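Thg1-like uncharacterized protein (Bacillus thuringiensis, PDB 4KGM) is a bacterial relative of the tRNA(His) guanylyltransferases that probably adds nucleotides to tRNA, using a polymerase palm-like domain that holds ATP and magnesium. Local coordinates at residues S78-N83 with Q235-N240; Q90-N95 with S102-M107; N95-I100 with G130-L135; Y143-Q148 with K228-V233; P224-S227 with Y232-Q235. One frame throughout, in Å; residues are numbered along the deposited sequence.

Contact 1 of 5, residues S78-N83 with Q235-N240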
# COMPACT_ATOMS: atom_id res chain seq x y z
N SER A 78 -7.05 -13.87 17.21
CA SER A 78 -5.77 -13.70 16.53
C SER A 78 -5.28 -15.04 15.99
O SER A 78 -5.33 -16.05 16.67
CB SER A 78 -4.73 -13.10 17.47
OG SER A 78 -5.02 -11.75 17.77
N ILE A 79 -4.80 -15.02 14.74
CA ILE A 79 -4.32 -16.24 14.10
C ILE A 79 -2.89 -16.07 13.59
O ILE A 79 -2.59 -15.13 12.85
CB ILE A 79 -5.23 -16.63 12.91
CG1 ILE A 79 -6.69 -16.68 13.36
CG2 ILE A 79 -4.78 -17.96 12.32
CD1 ILE A 79 -7.68 -16.74 12.22
N LEU A 80 -2.01 -16.98 14.00
CA LEU A 80 -0.63 -16.98 13.53
C LEU A 80 -0.48 -17.87 12.30
O LEU A 80 -0.73 -19.08 12.36
CB LEU A 80 0.33 -17.46 14.62
CG LEU A 80 1.74 -17.81 14.15
CD1 LEU A 80 2.46 -16.60 13.58
CD2 LEU A 80 2.55 -18.44 15.26
N ILE A 81 -0.08 -17.27 11.19
CA ILE A 81 0.13 -18.00 9.95
C ILE A 81 1.60 -17.95 9.54
O ILE A 81 2.20 -16.87 9.50
CB ILE A 81 -0.72 -17.43 8.80
CG1 ILE A 81 -2.17 -17.22 9.27
CG2 ILE A 81 -0.68 -18.35 7.60
CD1 ILE A 81 -3.04 -16.57 8.23
N THR A 82 2.17 -19.11 9.24
CA THR A 82 3.54 -19.17 8.73
C THR A 82 3.53 -19.80 7.34
O THR A 82 2.74 -20.70 7.07
CB THR A 82 4.47 -19.99 9.65
OG1 THR A 82 4.04 -21.36 9.68
CG2 THR A 82 4.46 -19.42 11.06
N ASN A 83 4.41 -19.32 6.47
CA ASN A 83 4.47 -19.80 5.09
C ASN A 83 5.89 -20.15 4.66
O ASN A 83 6.22 -20.07 3.47
CB ASN A 83 3.88 -18.76 4.14
CG ASN A 83 4.53 -17.40 4.29
OD1 ASN A 83 5.50 -17.24 5.04
ND2 ASN A 83 4.01 -16.41 3.58
N GLN A 235 7.67 -22.12 19.14
CA GLN A 235 7.77 -23.46 18.58
C GLN A 235 7.20 -23.50 17.16
O GLN A 235 7.55 -24.38 16.37
CB GLN A 235 7.04 -24.48 19.46
CG GLN A 235 5.56 -24.16 19.66
CD GLN A 235 4.83 -25.23 20.44
OE1 GLN A 235 5.10 -26.42 20.28
NE2 GLN A 235 3.91 -24.82 21.30
N PHE A 236 6.33 -22.56 16.85
CA PHE A 236 5.71 -22.48 15.54
C PHE A 236 6.40 -21.42 14.68
O PHE A 236 6.20 -21.37 13.47
CB PHE A 236 4.22 -22.16 15.66
CG PHE A 236 3.45 -23.10 16.54
CD1 PHE A 236 3.22 -24.41 16.15
CD2 PHE A 236 2.95 -22.68 17.77
CE1 PHE A 236 2.51 -25.28 16.96
CE2 PHE A 236 2.24 -23.54 18.58
CZ PHE A 236 2.02 -24.84 18.18
N VAL A 237 7.21 -20.59 15.32
CA VAL A 237 7.86 -19.47 14.65
C VAL A 237 9.18 -19.88 13.99
O VAL A 237 9.43 -19.54 12.83
CB VAL A 237 8.13 -18.32 15.63
CG1 VAL A 237 8.78 -17.15 14.91
CG2 VAL A 237 6.83 -17.89 16.29
N TYR A 238 10.00 -20.61 14.73
CA TYR A 238 11.28 -21.09 14.21
C TYR A 238 11.20 -22.56 13.84
O TYR A 238 11.11 -23.43 14.71
CB TYR A 238 12.40 -20.84 15.22
CG TYR A 238 12.51 -19.40 15.66
CD1 TYR A 238 13.28 -18.49 14.95
CD2 TYR A 238 11.85 -18.94 16.80
CE1 TYR A 238 13.39 -17.17 15.35
CE2 TYR A 238 11.95 -17.62 17.21
CZ TYR A 238 12.72 -16.74 16.48
OH TYR A 238 12.82 -15.42 16.88
N LEU A 239 11.22 -22.84 12.54
CA LEU A 239 11.05 -24.21 12.04
C LEU A 239 12.29 -25.07 12.25
O LEU A 239 12.24 -26.09 12.92
CB LEU A 239 10.66 -24.19 10.56
N ASN A 240 13.41 -24.65 11.66
CA ASN A 240 14.66 -25.40 11.75
C ASN A 240 15.32 -25.26 13.11
O ASN A 240 14.70 -25.51 14.15
CB ASN A 240 15.62 -24.97 10.64
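Val-237 O is gripped twice, by Tyr-84 OH and by Gln-137 NE2, which holds the backbone at the C-terminal part of helix 231-237 while the side chain of the same residue faces apolar company. There Val-237 CG2 lies 4.4 Å from Leu-80 CD2, a loose touch between methyls. Leu-80 sits on strand 76-81, within the antiparallel sheet of the palm-like domain, and its CG stands opposite the backbone N (chi1 166°), reaching out to the helix. The same methyl, Leu-80 CD2, meets Phe-236 CB at 4.1 Å. Contact with Phe-236 is therefore made at the root of its side chain, because the ring turns off to lie against Lys-68 and Leu-69 of the neighbouring strand 67-73. Gln-235 CG rests 3.5 Å above the plane of the Phe-236 ring, offset toward its rim. One step past the strand, the two groups of Thr-82 divide their work. Its methyl, CG2, comes within 3.6 Å of Phe-236 O, while its hydroxyl is hydrogen-bonded to Asp-85 OD2. Leu-80 is also packed by Val-140 and Phe-144, and Val-140 touches Val-237 too, so helix 140-160 packs against the same cluster. Between strand and helix the chemistry is that of methyl and methylene groups, with one methyl resting on a carbonyl; Thr-82 OG1 and Val-237 O find their partners outside the two segments, and the join probably depends on burial and shape.

Contact 2 of 5, residues Q90-N95 with S102-M107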
# COMPACT_ATOMS: atom_id res chain seq x y z
N GLN A 90 3.67 -22.68 -0.09
CA GLN A 90 2.88 -21.65 -0.74
C GLN A 90 2.15 -20.81 0.30
O GLN A 90 2.05 -21.21 1.46
CB GLN A 90 1.87 -22.28 -1.70
CG GLN A 90 2.49 -23.16 -2.77
CD GLN A 90 3.46 -22.40 -3.66
OE1 GLN A 90 3.04 -21.69 -4.57
NE2 GLN A 90 4.75 -22.54 -3.40
N SER A 91 1.65 -19.65 -0.11
CA SER A 91 0.93 -18.77 0.81
C SER A 91 -0.57 -18.80 0.58
O SER A 91 -1.04 -18.92 -0.56
CB SER A 91 1.46 -17.33 0.69
OG SER A 91 2.73 -17.21 1.29
N TRP A 92 -1.33 -18.68 1.66
CA TRP A 92 -2.78 -18.60 1.60
C TRP A 92 -3.18 -17.41 0.75
O TRP A 92 -2.85 -16.27 1.07
CB TRP A 92 -3.37 -18.46 3.00
CG TRP A 92 -4.84 -18.71 3.06
CD1 TRP A 92 -5.55 -19.61 2.32
CD2 TRP A 92 -5.79 -18.05 3.90
NE1 TRP A 92 -6.88 -19.55 2.65
CE2 TRP A 92 -7.06 -18.60 3.62
CE3 TRP A 92 -5.70 -17.04 4.87
CZ2 TRP A 92 -8.22 -18.18 4.27
CZ3 TRP A 92 -6.85 -16.62 5.51
CH2 TRP A 92 -8.09 -17.19 5.20
N PHE A 93 -3.89 -17.68 -0.35
CA PHE A 93 -4.30 -16.65 -1.31
C PHE A 93 -3.12 -15.84 -1.85
O PHE A 93 -3.28 -14.69 -2.26
CB PHE A 93 -5.34 -15.71 -0.68
CG PHE A 93 -6.66 -16.36 -0.38
CD1 PHE A 93 -7.24 -17.23 -1.29
CD2 PHE A 93 -7.32 -16.11 0.81
CE1 PHE A 93 -8.46 -17.83 -1.02
CE2 PHE A 93 -8.54 -16.71 1.09
CZ PHE A 93 -9.11 -17.57 0.18
N GLU A 94 -1.94 -16.46 -1.84
CA GLU A 94 -0.71 -15.81 -2.30
C GLU A 94 -0.40 -14.54 -1.52
O GLU A 94 0.13 -13.58 -2.07
CB GLU A 94 -0.77 -15.52 -3.80
CG GLU A 94 -1.01 -16.75 -4.66
CD GLU A 94 -1.37 -16.40 -6.09
OE1 GLU A 94 -1.99 -15.34 -6.31
OE2 GLU A 94 -1.02 -17.19 -7.00
N ASN A 95 -0.75 -14.55 -0.23
CA ASN A 95 -0.55 -13.40 0.66
C ASN A 95 -1.27 -12.12 0.22
O ASN A 95 -0.83 -11.01 0.55
CB ASN A 95 0.94 -13.14 0.91
CG ASN A 95 1.42 -13.74 2.22
OD1 ASN A 95 0.74 -14.57 2.83
ND2 ASN A 95 2.59 -13.31 2.67
N SER A 102 -10.63 -10.52 4.56
CA SER A 102 -12.06 -10.65 4.34
C SER A 102 -12.55 -12.10 4.49
O SER A 102 -13.55 -12.36 5.16
CB SER A 102 -12.46 -10.09 2.97
OG SER A 102 -11.85 -10.82 1.92
N VAL A 103 -11.84 -13.03 3.87
CA VAL A 103 -12.21 -14.44 3.94
C VAL A 103 -12.12 -14.97 5.37
O VAL A 103 -12.93 -15.80 5.79
CB VAL A 103 -11.36 -15.30 2.97
CG1 VAL A 103 -11.60 -16.79 3.20
CG2 VAL A 103 -11.69 -14.94 1.53
N SER A 104 -11.14 -14.47 6.12
CA SER A 104 -11.02 -14.82 7.53
C SER A 104 -12.25 -14.34 8.30
O SER A 104 -12.82 -15.08 9.10
CB SER A 104 -9.76 -14.20 8.14
OG SER A 104 -8.60 -14.78 7.59
N ALA A 105 -12.65 -13.10 8.03
CA ALA A 105 -13.82 -12.52 8.69
C ALA A 105 -15.09 -13.26 8.24
O ALA A 105 -15.99 -13.49 9.04
CB ALA A 105 -13.93 -11.04 8.38
N SER A 106 -15.13 -13.62 6.97
CA SER A 106 -16.26 -14.37 6.42
C SER A 106 -16.39 -15.73 7.09
O SER A 106 -17.48 -16.12 7.51
CB SER A 106 -16.11 -14.53 4.91
OG SER A 106 -17.19 -15.26 4.36
N MET A 107 -15.28 -16.45 7.17
CA MET A 107 -15.26 -17.77 7.79
C MET A 107 -15.68 -17.69 9.25
O MET A 107 -16.47 -18.50 9.72
CB MET A 107 -13.86 -18.39 7.70
CG MET A 107 -13.52 -18.96 6.33
SD MET A 107 -11.82 -19.58 6.27
CE MET A 107 -11.78 -20.27 4.62
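Phe-93 and Val-103 are the closest backbone pair here, their CA atoms 9.7 Å apart, so side chains must bridge the gap between a connecting loop and helix 97-119, a helix packed against the sheet of the palm-like domain. Phe-93, Glu-94 and Asn-95 all have positive phi, which coils the loop into a left-handed turn closed by hydrogen bonds from Glu-94 N to Ser-91 O and from Asn-95 N to Trp-92 O. Two aromatic side chains project from this coil to the helix. They also lean on each other, Phe-93 CE2 standing 3.3 Å above the indole plane of Trp-92, toward its rim. Val-103 serves both: its CG2 is 3.6 Å from Phe-93 CE2, and its CG1 is 3.8 Å from Trp-92 CZ2. One turn along the helix, the extended side chain of Met-107 runs past the indole in the opposing direction, bringing its CE to the ring edge, 4.1 Å from Trp-92 CZ2. Asp-129 of the second subunit packs on Val-103, so this part of the helix also faces the second subunit. Ser-104 meets the six-membered edge of the indole: its OG, hydrogen-bonded to Ile-100 O of the preceding helical turn, lies in the ring plane 3.3 Å from Trp-92 CZ3.

Contact 3 of 5, residues N95-I100 with G130-L135. With PO4 (phosphate ion), chain F; PO4 (phosphate ion), chain J.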
# COMPACT_ATOMS: atom_id res chain seq x y z
N ASN A 95 -0.75 -14.55 -0.23
CA ASN A 95 -0.55 -13.40 0.66
C ASN A 95 -1.27 -12.12 0.22
O ASN A 95 -0.83 -11.01 0.55
CB ASN A 95 0.94 -13.14 0.91
CG ASN A 95 1.42 -13.74 2.22
OD1 ASN A 95 0.74 -14.57 2.83
ND2 ASN A 95 2.59 -13.31 2.67
N ASN A 96 -2.37 -12.27 -0.51
CA ASN A 96 -3.23 -11.15 -0.87
C ASN A 96 -3.89 -10.56 0.38
O ASN A 96 -4.66 -11.23 1.06
CB ASN A 96 -4.31 -11.62 -1.86
CG ASN A 96 -5.20 -10.49 -2.34
OD1 ASN A 96 -5.86 -9.81 -1.56
ND2 ASN A 96 -5.22 -10.28 -3.65
N LEU A 97 -3.58 -9.30 0.67
CA LEU A 97 -4.04 -8.65 1.90
C LEU A 97 -5.56 -8.65 2.07
O LEU A 97 -6.08 -9.17 3.05
CB LEU A 97 -3.50 -7.21 1.99
CG LEU A 97 -3.84 -6.44 3.27
CD1 LEU A 97 -3.09 -7.01 4.47
CD2 LEU A 97 -3.54 -4.96 3.11
N GLN A 98 -6.27 -8.06 1.10
CA GLN A 98 -7.73 -7.92 1.21
C GLN A 98 -8.46 -9.26 1.23
O GLN A 98 -9.54 -9.37 1.80
CB GLN A 98 -8.28 -7.05 0.08
CG GLN A 98 -7.90 -5.59 0.18
CD GLN A 98 -8.73 -4.71 -0.73
OE1 GLN A 98 -9.91 -4.48 -0.47
NE2 GLN A 98 -8.12 -4.23 -1.81
N LYS A 99 -7.87 -10.27 0.60
CA LYS A 99 -8.50 -11.58 0.55
C LYS A 99 -8.30 -12.34 1.85
O LYS A 99 -9.22 -12.99 2.35
CB LYS A 99 -7.97 -12.39 -0.65
CG LYS A 99 -9.05 -13.15 -1.39
CD LYS A 99 -8.53 -13.76 -2.68
CE LYS A 99 -9.63 -14.48 -3.43
NZ LYS A 99 -9.13 -15.08 -4.70
N ILE A 100 -7.10 -12.26 2.42
CA ILE A 100 -6.81 -12.91 3.69
C ILE A 100 -7.69 -12.36 4.81
O ILE A 100 -8.25 -13.11 5.60
CB ILE A 100 -5.32 -12.76 4.08
CG1 ILE A 100 -4.44 -13.60 3.16
CG2 ILE A 100 -5.10 -13.18 5.52
CD1 ILE A 100 -2.96 -13.47 3.45
N GLY A 130 -11.78 -7.85 9.85
CA GLY A 130 -10.55 -8.60 9.71
C GLY A 130 -9.39 -7.73 9.27
O GLY A 130 -9.56 -6.81 8.47
N ARG A 131 -8.21 -8.01 9.82
CA ARG A 131 -7.01 -7.28 9.43
C ARG A 131 -5.80 -8.21 9.46
O ARG A 131 -5.67 -9.05 10.35
CB ARG A 131 -6.78 -6.08 10.35
CG ARG A 131 -6.57 -6.43 11.82
CD ARG A 131 -6.64 -5.19 12.70
NE ARG A 131 -7.98 -4.61 12.69
CZ ARG A 131 -8.32 -3.52 13.37
NH1 ARG A 131 -7.42 -2.88 14.11
NH2 ARG A 131 -9.56 -3.06 13.31
N ALA A 132 -4.94 -8.07 8.46
CA ALA A 132 -3.75 -8.92 8.37
C ALA A 132 -2.48 -8.08 8.40
O ALA A 132 -2.51 -6.88 8.11
CB ALA A 132 -3.80 -9.78 7.12
N GLN A 133 -1.37 -8.72 8.76
CA GLN A 133 -0.09 -8.04 8.85
C GLN A 133 1.04 -9.06 8.91
O GLN A 133 0.79 -10.26 9.00
CB GLN A 133 -0.04 -7.17 10.11
CG GLN A 133 0.16 -7.97 11.39
CD GLN A 133 0.02 -7.11 12.63
OE1 GLN A 133 -1.03 -6.53 12.88
NE2 GLN A 133 1.08 -7.04 13.42
N VAL A 134 2.27 -8.57 8.85
CA VAL A 134 3.43 -9.43 9.06
C VAL A 134 4.17 -9.03 10.33
O VAL A 134 4.01 -7.92 10.84
CB VAL A 134 4.41 -9.39 7.87
CG1 VAL A 134 3.75 -9.92 6.60
CG2 VAL A 134 4.93 -7.97 7.65
N LEU A 135 4.98 -9.95 10.85
CA LEU A 135 5.78 -9.70 12.03
C LEU A 135 7.13 -10.38 11.89
O LEU A 135 7.22 -11.48 11.33
CB LEU A 135 5.08 -10.23 13.28
CG LEU A 135 3.96 -9.40 13.90
CD1 LEU A 135 3.44 -10.09 15.15
CD2 LEU A 135 4.45 -8.01 14.23
P PO4 F . -9.91 0.29 14.77
O1 PO4 F . -10.06 1.00 13.44
O2 PO4 F . -10.56 1.11 15.85
O3 PO4 F . -10.58 -1.06 14.69
O4 PO4 F . -8.44 0.11 15.09
P PO4 J . -8.61 -12.96 -7.90
O1 PO4 J . -8.69 -13.98 -9.02
O2 PO4 J . -8.91 -11.59 -8.46
O3 PO4 J . -9.63 -13.30 -6.83
O4 PO4 J . -7.23 -12.98 -7.30
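Leu-97 and Ala-132 bring the first turn of helix 97-119 up to strand 128-134, with their CA atoms 6.5 Å apart. The small methyl of Ala-132 points at the helix and is met by two larger side chains. Leu-97 CD1 lies 3.9 Å from Ala-132 CB and also 3.7 Å from Ala-132 O, draping over the strand backbone as well as the methyl. Ile-100 uses its short branch, CG2, which is 4.0 Å from Ala-132 CB. The helix start is fixed by Asn-96 at the N-cap, whose OD1 accepts from Lys-99 N at 3.0 Å, with the donor tilted 33° from the carbonyl plane. Basic ends flank the apolar core and hold separate phosphate ions, probably from the crystallisation liquor. Lys-99 NZ binds one phosphate through its O3. Arg-131, turned from the helix, presents the edge of its guanidinium to the other, with NH2 2.6 Å from O3 of that ion; NH2 also forms a salt bridge with Asp-129, and NH1 one with Glu-12 of the second subunit. Strand 128-134 is outermost in this chain's sheet and pairs with strand 25-31, where Val-27 also touches Ile-100. Beyond it lies the second subunit, whose Gln-98 OE1 accepts from Ala-132 N while its Leu-97 packs on Gln-98.

Contact 4 of 5, residues Y143-Q148 with K228-V233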
# COMPACT_ATOMS: atom_id res chain seq x y z
N TYR A 143 3.80 -10.51 20.40
CA TYR A 143 2.45 -10.16 19.95
C TYR A 143 1.39 -10.76 20.86
O TYR A 143 0.48 -10.07 21.31
CB TYR A 143 2.20 -10.61 18.51
CG TYR A 143 0.75 -10.44 18.10
CD1 TYR A 143 0.25 -9.20 17.73
CD2 TYR A 143 -0.13 -11.52 18.12
CE1 TYR A 143 -1.07 -9.04 17.37
CE2 TYR A 143 -1.45 -11.37 17.76
CZ TYR A 143 -1.92 -10.13 17.39
OH TYR A 143 -3.24 -9.97 17.04
N PHE A 144 1.50 -12.06 21.11
CA PHE A 144 0.54 -12.76 21.96
C PHE A 144 0.67 -12.34 23.42
O PHE A 144 -0.32 -12.30 24.15
CB PHE A 144 0.70 -14.28 21.80
CG PHE A 144 0.39 -14.77 20.42
CD1 PHE A 144 -0.92 -14.92 20.00
CD2 PHE A 144 1.41 -15.08 19.53
CE1 PHE A 144 -1.21 -15.37 18.72
CE2 PHE A 144 1.13 -15.54 18.26
CZ PHE A 144 -0.18 -15.68 17.85
N ILE A 145 1.90 -12.03 23.84
CA ILE A 145 2.13 -11.46 25.16
C ILE A 145 1.38 -10.14 25.28
O ILE A 145 0.78 -9.83 26.31
CB ILE A 145 3.63 -11.23 25.42
CG1 ILE A 145 4.37 -12.56 25.53
CG2 ILE A 145 3.84 -10.42 26.70
CD1 ILE A 145 5.87 -12.43 25.60
N TRP A 146 1.42 -9.36 24.21
CA TRP A 146 0.71 -8.09 24.15
C TRP A 146 -0.80 -8.31 24.19
O TRP A 146 -1.54 -7.51 24.76
CB TRP A 146 1.10 -7.33 22.88
CG TRP A 146 0.34 -6.06 22.65
CD1 TRP A 146 0.19 -5.02 23.53
CD2 TRP A 146 -0.33 -5.67 21.45
NE1 TRP A 146 -0.55 -4.02 22.96
CE2 TRP A 146 -0.88 -4.39 21.68
CE3 TRP A 146 -0.53 -6.28 20.21
CZ2 TRP A 146 -1.62 -3.71 20.71
CZ3 TRP A 146 -1.27 -5.60 19.25
CH2 TRP A 146 -1.80 -4.33 19.51
N ARG A 147 -1.24 -9.41 23.60
CA ARG A 147 -2.66 -9.75 23.56
C ARG A 147 -3.15 -10.30 24.90
O ARG A 147 -4.28 -10.04 25.30
CB ARG A 147 -2.95 -10.75 22.44
CG ARG A 147 -2.80 -10.17 21.04
CD ARG A 147 -3.93 -9.22 20.70
NE ARG A 147 -3.64 -7.84 21.05
CZ ARG A 147 -4.55 -6.87 21.09
NH1 ARG A 147 -5.82 -7.14 20.82
NH2 ARG A 147 -4.20 -5.64 21.42
N GLN A 148 -2.30 -11.06 25.58
CA GLN A 148 -2.63 -11.59 26.90
C GLN A 148 -2.67 -10.48 27.95
O GLN A 148 -3.48 -10.53 28.88
CB GLN A 148 -1.64 -12.67 27.32
CG GLN A 148 -1.95 -14.05 26.78
CD GLN A 148 -1.07 -15.13 27.39
OE1 GLN A 148 -0.01 -14.84 27.94
NE2 GLN A 148 -1.51 -16.38 27.29
N LYS A 228 5.99 -15.98 30.34
CA LYS A 228 6.73 -16.90 31.20
C LYS A 228 7.00 -18.23 30.48
O LYS A 228 7.61 -19.13 31.04
CB LYS A 228 5.96 -17.15 32.50
N ASP A 229 6.53 -18.33 29.24
CA ASP A 229 6.77 -19.52 28.42
C ASP A 229 6.70 -19.16 26.94
O ASP A 229 5.71 -19.44 26.26
CB ASP A 229 5.76 -20.62 28.76
CG ASP A 229 6.08 -21.93 28.07
OD1 ASP A 229 7.25 -22.14 27.69
OD2 ASP A 229 5.16 -22.76 27.90
N ARG A 230 7.76 -18.53 26.44
CA ARG A 230 7.78 -18.01 25.08
C ARG A 230 7.89 -19.10 24.02
O ARG A 230 7.46 -18.90 22.88
CB ARG A 230 8.93 -17.00 24.93
CG ARG A 230 8.75 -15.75 25.78
CD ARG A 230 10.02 -14.92 25.80
NE ARG A 230 10.44 -14.53 24.46
CZ ARG A 230 10.09 -13.40 23.86
NH1 ARG A 230 9.32 -12.53 24.49
NH2 ARG A 230 10.52 -13.13 22.64
N GLU A 231 8.44 -20.25 24.39
CA GLU A 231 8.59 -21.36 23.46
C GLU A 231 7.23 -21.94 23.06
O GLU A 231 7.10 -22.60 22.04
CB GLU A 231 9.50 -22.45 24.05
CG GLU A 231 9.73 -23.67 23.16
CD GLU A 231 10.41 -23.33 21.84
OE1 GLU A 231 10.26 -24.11 20.87
OE2 GLU A 231 11.11 -22.30 21.76
N TYR A 232 6.22 -21.66 23.88
CA TYR A 232 4.85 -22.08 23.59
C TYR A 232 4.38 -21.51 22.25
O TYR A 232 3.63 -22.15 21.52
CB TYR A 232 3.91 -21.63 24.71
CG TYR A 232 2.47 -22.06 24.52
CD1 TYR A 232 2.05 -23.33 24.88
CD2 TYR A 232 1.53 -21.18 24.00
CE1 TYR A 232 0.73 -23.72 24.71
CE2 TYR A 232 0.21 -21.56 23.83
CZ TYR A 232 -0.18 -22.83 24.19
OH TYR A 232 -1.49 -23.22 24.03
N VAL A 233 4.84 -20.31 21.93
CA VAL A 233 4.54 -19.67 20.66
C VAL A 233 5.68 -19.88 19.66
O VAL A 233 5.45 -20.24 18.50
CB VAL A 233 4.28 -18.16 20.83
CG1 VAL A 233 4.14 -17.49 19.47
CG2 VAL A 233 3.04 -17.92 21.68
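Helix 140-160 lies across the sheet of the palm-like domain, and the short C-terminal helix 231-237 with its lead-in packs along it; Phe-144 and Val-233 make the main join. Val-233 puts both methyls at the same ring corner: CG1 is 3.6 Å from Phe-144 CD2, and CG2 is 3.9 Å from that same Phe-144 CD2. Valine and ring meet obliquely. The ring is steadied from within its own helix by Tyr-143, whose CD2 sits 3.8 Å above its plane, over the centre. Further out, Ile-145 CD1 comes 3.6 Å from Arg-230 NH1, the two side chains crossing at about a right angle. A bend in the arginine (chi3 57°) brings the guanidinium back beside the isoleucine, whose methyl it meets obliquely at the margin of the core. Its NH2 makes a weak, long ion pair with Glu-234. On the inner side, Phe-144 continues onto Leu-69, Tyr-71 and Ile-26 of the sheet, which places the ring in the seam where helix 140-160, helix 231-237 and the sheet meet. Two helices side by side on one face of an antiparallel sheet, their shared seam filled by an aromatic ring and a valine, fit the alpha/beta build of a palm-like domain.

Contact 5 of 5, residues P224-S227 with Y232-Q235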
# COMPACT_ATOMS: atom_id res chain seq x y z
N PRO A 224 -0.44 -21.43 28.94
CA PRO A 224 0.40 -20.70 29.89
C PRO A 224 0.42 -19.20 29.63
O PRO A 224 -0.10 -18.72 28.63
CB PRO A 224 1.79 -21.28 29.64
CG PRO A 224 1.76 -21.66 28.20
CD PRO A 224 0.36 -22.14 27.93
N ILE A 225 1.03 -18.46 30.56
CA ILE A 225 1.31 -17.05 30.34
C ILE A 225 2.52 -16.99 29.42
O ILE A 225 3.61 -17.42 29.79
CB ILE A 225 1.63 -16.33 31.66
CG1 ILE A 225 0.53 -16.58 32.69
CG2 ILE A 225 1.81 -14.84 31.42
CD1 ILE A 225 0.78 -15.92 34.03
N ILE A 226 2.31 -16.47 28.21
CA ILE A 226 3.35 -16.48 27.18
C ILE A 226 4.65 -15.81 27.63
O ILE A 226 5.74 -16.27 27.29
CB ILE A 226 2.85 -15.82 25.87
CG1 ILE A 226 1.48 -16.36 25.48
CG2 ILE A 226 3.85 -16.05 24.74
CD1 ILE A 226 1.47 -17.84 25.15
N SER A 227 4.53 -14.75 28.42
CA SER A 227 5.70 -14.03 28.91
C SER A 227 6.56 -14.89 29.84
O SER A 227 7.73 -14.57 30.08
CB SER A 227 5.29 -12.73 29.62
OG SER A 227 4.38 -12.99 30.68
N TYR A 232 6.22 -21.66 23.88
CA TYR A 232 4.85 -22.08 23.59
C TYR A 232 4.38 -21.51 22.25
O TYR A 232 3.63 -22.15 21.52
CB TYR A 232 3.91 -21.63 24.71
CG TYR A 232 2.47 -22.06 24.52
CD1 TYR A 232 2.05 -23.33 24.88
CD2 TYR A 232 1.53 -21.18 24.00
CE1 TYR A 232 0.73 -23.72 24.71
CE2 TYR A 232 0.21 -21.56 23.83
CZ TYR A 232 -0.18 -22.83 24.19
OH TYR A 232 -1.49 -23.22 24.03
N VAL A 233 4.84 -20.31 21.93
CA VAL A 233 4.54 -19.67 20.66
C VAL A 233 5.68 -19.88 19.66
O VAL A 233 5.45 -20.24 18.50
CB VAL A 233 4.28 -18.16 20.83
CG1 VAL A 233 4.14 -17.49 19.47
CG2 VAL A 233 3.04 -17.92 21.68
N GLU A 234 6.90 -19.67 20.12
CA GLU A 234 8.08 -19.72 19.26
C GLU A 234 8.33 -21.09 18.63
O GLU A 234 9.12 -21.21 17.69
CB GLU A 234 9.33 -19.24 20.02
CG GLU A 234 9.28 -17.76 20.37
CD GLU A 234 10.58 -17.26 20.96
OE1 GLU A 234 11.37 -18.09 21.45
OE2 GLU A 234 10.81 -16.03 20.93
N GLN A 235 7.67 -22.12 19.14
CA GLN A 235 7.77 -23.46 18.58
C GLN A 235 7.20 -23.50 17.16
O GLN A 235 7.55 -24.38 16.37
CB GLN A 235 7.04 -24.48 19.46
CG GLN A 235 5.56 -24.16 19.66
CD GLN A 235 4.83 -25.23 20.44
OE1 GLN A 235 5.10 -26.42 20.28
NE2 GLN A 235 3.91 -24.82 21.30
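Pro-224 lays its ring on Tyr-232 as a lid: the CD atom stands 3.7 Å from the centroid of the phenol ring and only 14° off the ring normal, a CH-pi contact over the face. Pro-224 CG follows toward the root of the ring, 3.7 Å from Tyr-232 CD1, so the CG-CD side of the pyrrolidine is spread along the aromatic surface and does not poke it at one point. The second bump is Ile-226. Its chi1 of -48° and chi2 of -64° fold the long branch so that CD1 enters the notch between the tyrosine and the next residue of the helix, 3.5 Å from Tyr-232 CD2 and 3.8 Å from Val-233 CG2. The short branch packs on the valine alone, with Ile-226 CG2 3.7 Å from Val-233 CG2. Behind the tyrosine, Gln-235 curls back along its own helix, and its NE2 donates an almost straight bond of 2.7 Å to Tyr-232 O. Gln-148 of helix 140-160 holds the loop itself, its OE1 accepting from Ile-226 N and its NE2 donating to Pro-224 O. Residues 224-227 lie in the loop that follows strand 215-220, beside the N-terminal end of helix 231-237, with Ile-145 of helix 140-160 against Ile-226 and Cys-201 and Ile-203 of strand 200-206 against the tyrosine.

From the N terminus, contact 1 opens first at strand 76-81 and closes last, at the C-terminal helix, enclosing contacts 2, 3 and 4. Contacts 2 and 3 cross within that loop: both use helix 97-119 and share Asn-95, tying it to the preceding loop and to edge strand 128-134, beside the second subunit. Contact 1 meets contact 2 where Asn-83 ND2 reaches Ser-91 OG. Leu-135 of contact 3 packs on Tyr-143, where contact 4 begins on helix 140-160. Contact 5 closes a short loop from 224-227 to the last helix, sharing Tyr-232 and Val-233 with contact 4. Helix 231-237 is thereby joined to helix 140-160, to its own lead-in loop and, through contact 1, to the sheet.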